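Putative phosphatase/phosphodiesterase MPN_349 (Mycoplasma pneumoniae M129, PDB 1T71) probably hydrolyses phosphate esters, perhaps cyclic nucleotides, at a site that binds two iron ions. Local coordinates at residues N122-G125 with P131-T134; N136-L141 with T162-A167. All blocks are in the same frame, centred on the assembly; numbering follows the deposited sequence.

Overall arrangement
Both contacts lie in the half of the fold built on the mixed sheet that contains strands 117-124, 152-158 and 178-182, and their centres are about 11 Å apart. They come in series along the chain. Contact 1 ties the end of strand 117-124 to the loop that follows it, and contact 2 joins the next helix, 137-145, to helix 162-172. Together with the parallel strands these helices make two successive beta-alpha-beta crossovers. The contacts meet where L123 packs on V140 and L141, and where G125 lies against the carboxylate of E164. The loop and the helix pair thus converge beside the strand ends that carry iron ligands such as H158.

Contact 1 of 2, residues N122-G125 with P131-T134; sequences NLLG and PFKT
L124, whose CD1 methyl meets F132 CZ across the contact, sits on a strand end anchored by backbone hydrogen bonds of L123 and G125 with H158 of the neighbouring strand 152-158. What joins 122-125 to 131-134 is apolar and is carried by that one methyl group. CD1 of L124 arrives at the rim of the F132 ring, close to the ring plane, and lies 4.0 Å from F132 CZ. The two side chains run roughly perpendicular to each other. F132 holds CG between its own backbone N and carbonyl carbon (chi1 53°), which swings the ring back toward the strand end. A second, looser touch comes from T134, whose CG2 methyl faces the same L124 CD1 at 4.3 Å, while T134 OG1 lies farther from L124 than CG2 does.

The F132 ring is further fixed by F99, which stacks on it, and by W74, whose plane stands nearly perpendicular to it. L124 also packs on P92 and on the iron ligand H158, with its side chain about 7 Å from a bound iron. The touch of methyl on ring rim is itself non-directional, so it is the neighbouring rings that fix the phenyl group. L124 lies about 4 Å from the side chains of N71 and H158, and the apolar cluster therefore borders the iron site.

Contact 2 of 2, residues N136-L141 with T162-A167; sequences NPFKVL and TSEKNA
F138 reaches from helix 137-145 to E164 and A167 of helix 162-172, bridging two nearly parallel helices. The axes of the short segments are 12.5 Å apart and cross at -22°, a spacing wide enough for a whole ring to lie between them.

The apolar part is small on the far helix. F138 CZ lies 4.2 Å from the methyl CB of A167, and the same ring continues along that helix to A171 and F172, meeting F168 edge-to-face. F138 CG stands anti to its own carbonyl carbon and beside the backbone N (chi1 -70°), which sends the ring outward across the gap.

Backbone oxygens supply the next group of contacts. The carbonyl oxygen of A167 sits at the ring edge, near its plane, 3.8 Å from F138 CE1, so it meets the weakly positive rim of C-H groups. E164 O is slightly farther, 4.1 Å from F138 CZ.

The carboxylate of E164 forms the polar side. Its extended chain, with CG anti to the backbone N, carries OE1 to 4.2 Å from both F138 CE2 and P137 CG, and the carboxylate plane is only 22° from that of the ring. Its hydrogen bonds go to the loop that follows strand 117-124: OE1 with the backbone N of T126, OE2 with the hydroxyl of S127.

Within helix 162-172, N166 ND2 makes a nearly straight 2.7 Å bond to T162 O, which also accepts from N166 N on the opposite face of its plane.

E164, held at both oxygens, probably stays ionised; the two helices, successive alpha elements of parallel beta-alpha-beta crossovers, therefore pack through the F138 ring beside a carboxylate tethered by S127 and T126.

Contact 1 of 2, residues N122-G125 with P131-T134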
loop_
_atom_site.group_PDB
_atom_site.type_symbol
_atom_site.label_atom_id
_atom_site.label_comp_id
_atom_site.label_asym_id
_atom_site.label_seq_id
_atom_site.Cartn_x
_atom_site.Cartn_y
_atom_site.Cartn_z
ATOM N N ASN A 122 0.554 -9.614 2.264
ATOM C CA ASN A 122 0.726 -8.809 1.057
ATOM C C ASN A 122 0.729 -9.775 -0.128
ATOM O O ASN A 122 1.398 -10.804 -0.093
ATOM C CB ASN A 122 2.059 -8.038 1.158
ATOM C CG ASN A 122 2.339 -7.139 -0.054
ATOM O OD1 ASN A 122 1.424 -6.557 -0.658
ATOM N ND2 ASN A 122 3.621 -6.998 -0.390
ATOM N N LEU A 123 -0.034 -9.455 -1.167
ATOM C CA LEU A 123 -0.113 -10.315 -2.347
ATOM C C LEU A 123 -0.085 -9.500 -3.635
ATOM O O LEU A 123 -0.438 -8.320 -3.639
ATOM C CB LEU A 123 -1.400 -11.138 -2.314
ATOM C CG LEU A 123 -1.565 -12.169 -1.194
ATOM C CD1 LEU A 123 -3.046 -12.346 -0.874
ATOM C CD2 LEU A 123 -0.938 -13.491 -1.622
ATOM N N LEU A 124 0.334 -10.141 -4.723
ATOM C CA LEU A 124 0.392 -9.506 -6.040
ATOM C C LEU A 124 -0.737 -10.028 -6.923
ATOM O O LEU A 124 -0.931 -11.239 -7.065
ATOM C CB LEU A 124 1.742 -9.787 -6.716
ATOM C CG LEU A 124 2.885 -8.799 -6.466
ATOM C CD1 LEU A 124 4.214 -9.431 -6.854
ATOM C CD2 LEU A 124 2.647 -7.533 -7.275
ATOM N N GLY A 125 -1.484 -9.108 -7.516
ATOM C CA GLY A 125 -2.580 -9.506 -8.379
ATOM C C GLY A 125 -2.050 -10.135 -9.647
ATOM O O GLY A 125 -0.960 -9.804 -10.115
ATOM N N PRO A 131 8.111 -9.024 -14.267
ATOM C CA PRO A 131 9.310 -9.533 -14.942
ATOM C C PRO A 131 9.543 -10.985 -14.537
ATOM O O PRO A 131 10.309 -11.704 -15.172
ATOM C CB PRO A 131 10.429 -8.639 -14.405
ATOM C CG PRO A 131 9.710 -7.430 -13.861
ATOM C CD PRO A 131 8.481 -8.019 -13.258
ATOM N N PHE A 132 8.883 -11.399 -13.461
ATOM C CA PHE A 132 9.014 -12.758 -12.946
ATOM C C PHE A 132 7.654 -13.439 -12.854
ATOM O O PHE A 132 6.619 -12.829 -13.117
ATOM C CB PHE A 132 9.650 -12.730 -11.556
ATOM C CG PHE A 132 8.943 -11.820 -10.593
ATOM C CD1 PHE A 132 9.235 -10.461 -10.563
ATOM C CD2 PHE A 132 7.949 -12.311 -9.752
ATOM C CE1 PHE A 132 8.547 -9.602 -9.713
ATOM C CE2 PHE A 132 7.251 -11.458 -8.897
ATOM C CZ PHE A 132 7.552 -10.099 -8.878
ATOM N N LYS A 133 7.667 -14.702 -12.450
ATOM C CA LYS A 133 6.447 -15.478 -12.335
ATOM C C LYS A 133 5.904 -15.538 -10.899
ATOM O O LYS A 133 6.662 -15.628 -9.933
ATOM C CB LYS A 133 6.707 -16.885 -12.885
ATOM C CG LYS A 133 5.539 -17.832 -12.753
ATOM C CD LYS A 133 5.496 -18.833 -13.907
ATOM C CE LYS A 133 4.354 -19.825 -13.708
ATOM N NZ LYS A 133 3.106 -19.135 -13.243
ATOM N N THR A 134 4.582 -15.479 -10.769
ATOM C CA THR A 134 3.935 -15.524 -9.461
ATOM C C THR A 134 2.936 -16.673 -9.386
ATOM O O THR A 134 2.489 -17.194 -10.407
ATOM C CB THR A 134 3.154 -14.221 -9.169
ATOM O OG1 THR A 134 2.153 -14.037 -10.176
ATOM C CG2 THR A 134 4.081 -13.012 -9.166
#

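Contact 2 of 2, residues N136-L141 with T162-A167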
loop_
_atom_site.group_PDB
_atom_site.type_symbol
_atom_site.label_atom_id
_atom_site.label_comp_id
_atom_site.label_asym_id
_atom_site.label_seq_id
_atom_site.Cartn_x
_atom_site.Cartn_y
_atom_site.Cartn_z
ATOM N N ASN A 136 -0.837 -18.197 -7.902
ATOM C CA ASN A 136 -2.186 -17.635 -7.791
ATOM C C ASN A 136 -2.502 -17.045 -6.409
ATOM O O ASN A 136 -2.452 -17.750 -5.405
ATOM C CB ASN A 136 -3.223 -18.704 -8.134
ATOM C CG ASN A 136 -4.586 -18.111 -8.434
ATOM O OD1 ASN A 136 -4.953 -17.926 -9.598
ATOM N ND2 ASN A 136 -5.333 -17.786 -7.390
ATOM N N PRO A 137 -2.867 -15.746 -6.354
ATOM C CA PRO A 137 -3.198 -15.026 -5.117
ATOM C C PRO A 137 -4.385 -15.653 -4.388
ATOM O O PRO A 137 -4.377 -15.796 -3.165
ATOM C CB PRO A 137 -3.539 -13.613 -5.602
ATOM C CG PRO A 137 -3.018 -13.557 -7.008
ATOM C CD PRO A 137 -3.217 -14.932 -7.527
ATOM N N PHE A 138 -5.416 -16.001 -5.153
ATOM C CA PHE A 138 -6.623 -16.608 -4.598
ATOM C C PHE A 138 -6.286 -17.918 -3.895
ATOM O O PHE A 138 -6.654 -18.131 -2.739
ATOM C CB PHE A 138 -7.644 -16.871 -5.714
ATOM C CG PHE A 138 -8.258 -15.621 -6.287
ATOM C CD1 PHE A 138 -9.497 -15.171 -5.839
ATOM C CD2 PHE A 138 -7.590 -14.881 -7.256
ATOM C CE1 PHE A 138 -10.058 -14.001 -6.346
ATOM C CE2 PHE A 138 -8.146 -13.704 -7.771
ATOM C CZ PHE A 138 -9.382 -13.264 -7.314
ATOM N N LYS A 139 -5.578 -18.796 -4.594
ATOM C CA LYS A 139 -5.205 -20.080 -4.016
ATOM C C LYS A 139 -4.273 -19.908 -2.820
ATOM O O LYS A 139 -4.485 -20.515 -1.774
ATOM C CB LYS A 139 -4.553 -20.966 -5.083
ATOM C CG LYS A 139 -5.466 -21.199 -6.277
ATOM C CD LYS A 139 -4.916 -22.228 -7.243
ATOM C CE LYS A 139 -5.887 -22.428 -8.392
ATOM N NZ LYS A 139 -5.433 -23.477 -9.341
ATOM N N VAL A 140 -3.252 -19.071 -2.967
ATOM C CA VAL A 140 -2.303 -18.842 -1.877
ATOM C C VAL A 140 -2.959 -18.358 -0.591
ATOM O O VAL A 140 -2.702 -18.899 0.480
ATOM C CB VAL A 140 -1.216 -17.813 -2.276
ATOM C CG1 VAL A 140 -0.390 -17.416 -1.048
ATOM C CG2 VAL A 140 -0.307 -18.411 -3.339
ATOM N N LEU A 141 -3.801 -17.335 -0.692
ATOM C CA LEU A 141 -4.452 -16.788 0.490
ATOM C C LEU A 141 -5.433 -17.781 1.098
ATOM O O LEU A 141 -5.584 -17.838 2.316
ATOM C CB LEU A 141 -5.157 -15.470 0.146
ATOM C CG LEU A 141 -5.677 -14.607 1.304
ATOM C CD1 LEU A 141 -7.033 -15.083 1.732
ATOM C CD2 LEU A 141 -4.708 -14.640 2.479
ATOM N N THR A 162 -9.783 -3.541 -11.597
ATOM C CA THR A 162 -10.928 -3.384 -10.703
ATOM C C THR A 162 -11.691 -4.700 -10.663
ATOM O O THR A 162 -12.305 -5.038 -9.656
ATOM C CB THR A 162 -11.917 -2.271 -11.167
ATOM O OG1 THR A 162 -12.196 -2.427 -12.564
ATOM C CG2 THR A 162 -11.344 -0.878 -10.902
ATOM N N SER A 163 -11.664 -5.451 -11.756
ATOM C CA SER A 163 -12.366 -6.726 -11.757
ATOM C C SER A 163 -11.628 -7.755 -10.896
ATOM O O SER A 163 -12.265 -8.487 -10.146
ATOM C CB SER A 163 -12.553 -7.254 -13.180
ATOM O OG SER A 163 -11.317 -7.654 -13.740
ATOM N N GLU A 164 -10.299 -7.819 -10.977
ATOM C CA GLU A 164 -9.589 -8.788 -10.143
ATOM C C GLU A 164 -9.737 -8.402 -8.670
ATOM O O GLU A 164 -9.898 -9.260 -7.801
ATOM C CB GLU A 164 -8.097 -8.869 -10.485
ATOM C CG GLU A 164 -7.423 -10.054 -9.780
ATOM C CD GLU A 164 -5.922 -10.160 -10.004
ATOM O OE1 GLU A 164 -5.357 -11.223 -9.663
ATOM O OE2 GLU A 164 -5.304 -9.196 -10.504
ATOM N N LYS A 165 -9.692 -7.103 -8.400
ATOM C CA LYS A 165 -9.815 -6.598 -7.037
ATOM C C LYS A 165 -11.155 -6.982 -6.407
ATOM O O LYS A 165 -11.210 -7.497 -5.292
ATOM C CB LYS A 165 -9.669 -5.069 -7.026
ATOM C CG LYS A 165 -8.566 -4.549 -6.109
ATOM C CD LYS A 165 -7.217 -4.514 -6.802
ATOM C CE LYS A 165 -7.081 -3.288 -7.696
ATOM N NZ LYS A 165 -6.785 -2.036 -6.935
ATOM N N ASN A 166 -12.242 -6.723 -7.124
ATOM C CA ASN A 166 -13.557 -7.033 -6.610
ATOM C C ASN A 166 -13.856 -8.532 -6.587
ATOM O O ASN A 166 -14.632 -8.997 -5.755
ATOM C CB ASN A 166 -14.602 -6.248 -7.398
ATOM C CG ASN A 166 -14.632 -4.781 -6.992
ATOM O OD1 ASN A 166 -15.287 -4.414 -6.015
ATOM N ND2 ASN A 166 -13.898 -3.943 -7.719
ATOM N N ALA A 167 -13.240 -9.289 -7.488
ATOM C CA ALA A 167 -13.448 -10.729 -7.492
ATOM C C ALA A 167 -12.797 -11.262 -6.215
ATOM O O ALA A 167 -13.311 -12.173 -5.568
ATOM C CB ALA A 167 -12.797 -11.359 -8.713
#